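Local coordinates for glycoside Hydrolase (Bacteroides uniformis, PDB 5TA0), which probably hydrolyses agarose-derived chains as a family GH86 enzyme of a gut symbiont, and binds neoagarooctaose in its barrel domain, at residues Ile449-Phe454 with Leu503-Ala507. Sequence-based numbering, arbitrary orientation.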
# COMPACT_ATOMS: atom_id res chain seq x y z
N ILE A 449 15.81 -8.60 1.47
CA ILE A 449 15.33 -9.85 0.89
C ILE A 449 14.15 -10.33 1.72
O ILE A 449 14.23 -10.33 2.94
CB ILE A 449 16.43 -10.95 0.82
CG1 ILE A 449 17.75 -10.35 0.28
CG2 ILE A 449 15.95 -12.14 0.02
CD1 ILE A 449 18.93 -11.31 0.29
N ASN A 450 13.08 -10.70 1.03
CA ASN A 450 11.82 -11.12 1.68
C ASN A 450 11.35 -12.45 1.11
O ASN A 450 11.40 -12.69 -0.08
CB ASN A 450 10.77 -10.03 1.45
CG ASN A 450 9.40 -10.40 1.99
OD1 ASN A 450 8.52 -10.83 1.26
ND2 ASN A 450 9.24 -10.26 3.29
N ASN A 451 10.83 -13.29 2.01
CA ASN A 451 10.38 -14.63 1.67
C ASN A 451 8.85 -14.68 1.66
O ASN A 451 8.23 -14.44 2.68
CB ASN A 451 10.96 -15.59 2.72
CG ASN A 451 10.73 -17.05 2.37
OD1 ASN A 451 10.30 -17.41 1.27
ND2 ASN A 451 11.05 -17.92 3.37
N LEU A 452 8.28 -15.04 0.51
CA LEU A 452 6.85 -15.34 0.35
C LEU A 452 6.53 -16.83 0.58
O LEU A 452 5.36 -17.19 0.68
CB LEU A 452 6.37 -14.93 -1.03
CG LEU A 452 6.34 -13.43 -1.30
CD1 LEU A 452 6.19 -13.20 -2.79
CD2 LEU A 452 5.22 -12.71 -0.53
N ASP A 453 7.55 -17.68 0.66
CA ASP A 453 7.33 -19.11 0.89
C ASP A 453 7.07 -19.38 2.38
O ASP A 453 7.39 -18.57 3.26
CB ASP A 453 8.53 -19.92 0.38
CG ASP A 453 8.18 -21.36 -0.02
OD1 ASP A 453 7.03 -21.82 0.19
OD2 ASP A 453 9.11 -22.00 -0.54
N PHE A 454 6.48 -20.54 2.64
CA PHE A 454 6.06 -20.99 3.97
C PHE A 454 7.03 -22.01 4.58
O PHE A 454 6.65 -22.85 5.41
CB PHE A 454 4.63 -21.52 3.89
CG PHE A 454 3.69 -20.51 3.36
CD1 PHE A 454 3.20 -19.51 4.17
CD2 PHE A 454 3.41 -20.48 2.02
CE1 PHE A 454 2.37 -18.53 3.67
CE2 PHE A 454 2.60 -19.50 1.50
CZ PHE A 454 2.07 -18.53 2.33
N LEU A 503 17.07 -17.68 5.00
CA LEU A 503 15.99 -16.75 5.32
C LEU A 503 14.81 -17.58 5.83
O LEU A 503 14.36 -18.51 5.17
CB LEU A 503 15.63 -15.96 4.07
CG LEU A 503 14.59 -14.85 4.25
CD1 LEU A 503 14.94 -13.80 5.28
CD2 LEU A 503 14.40 -14.20 2.88
N GLU A 504 14.32 -17.23 7.01
CA GLU A 504 13.26 -18.00 7.66
C GLU A 504 11.91 -17.87 6.98
O GLU A 504 11.74 -17.08 6.05
CB GLU A 504 13.16 -17.64 9.14
CG GLU A 504 14.17 -18.38 10.01
CD GLU A 504 13.95 -19.89 10.01
OE1 GLU A 504 14.95 -20.62 10.07
OE2 GLU A 504 12.80 -20.32 9.89
N THR A 505 10.98 -18.72 7.38
CA THR A 505 9.62 -18.76 6.84
C THR A 505 8.99 -17.37 6.87
O THR A 505 8.92 -16.73 7.92
CB THR A 505 8.78 -19.70 7.70
OG1 THR A 505 9.38 -21.00 7.64
CG2 THR A 505 7.36 -19.75 7.25
N GLU A 506 8.56 -16.89 5.71
CA GLU A 506 7.91 -15.56 5.61
C GLU A 506 8.74 -14.42 6.23
O GLU A 506 8.18 -13.41 6.66
CB GLU A 506 6.48 -15.60 6.18
CG GLU A 506 5.53 -16.47 5.40
CD GLU A 506 4.16 -16.50 6.03
OE1 GLU A 506 4.00 -17.19 7.07
OE2 GLU A 506 3.24 -15.80 5.53
N ALA A 507 10.06 -14.56 6.27
CA ALA A 507 10.91 -13.65 6.98
C ALA A 507 11.48 -12.57 6.05
O ALA A 507 11.36 -12.65 4.82
CB ALA A 507 12.05 -14.42 7.68
O HOH W 1 7.43 -11.02 5.44
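A type II beta turn, Glu504 to Ala507, packs against the end of strand 444-451 in the beta-sandwich domain, where Asn451 meets it with backbone and side chain. The Asn451 N donates to Ala507 O at 2.9 Å, joining the strand to the turn's last residue. CG of Asn451 lies anti to its own N (chi1 -171°), which carries the amide to the turn. There ND2 donates to Glu504 O at 2.9 Å, nearly straight at 168°. Ala507 N reaches the same oxygen from the opposite face of its plane, closing the turn. ND2 also donates to Lys455 O, while OD1 accepts from Asp453 N in an Asx turn. With an alanine in place of Asn451, Glu504 O would probably lose one of its two donors, Lys455 O its amide partner, and Asp453 N the acceptor of the Asx turn. Leu503 CD2 packs against Asn451 CB and Ile449 CG2. A water accepts from Asn450 ND2 and donates to Glu506 O, while Asn450 OD1 is hydrogen-bonded to Ser352 OG. Glu506 N donates to Asp453 O at 3.2 Å. The Glu506 carboxylate, whose OE2 is salt-bridged to Lys348 and Lys296, is set obliquely to the Phe454 ring, the two planes 57° apart, with Glu506 OE2 3.4 Å from Phe454 CE1.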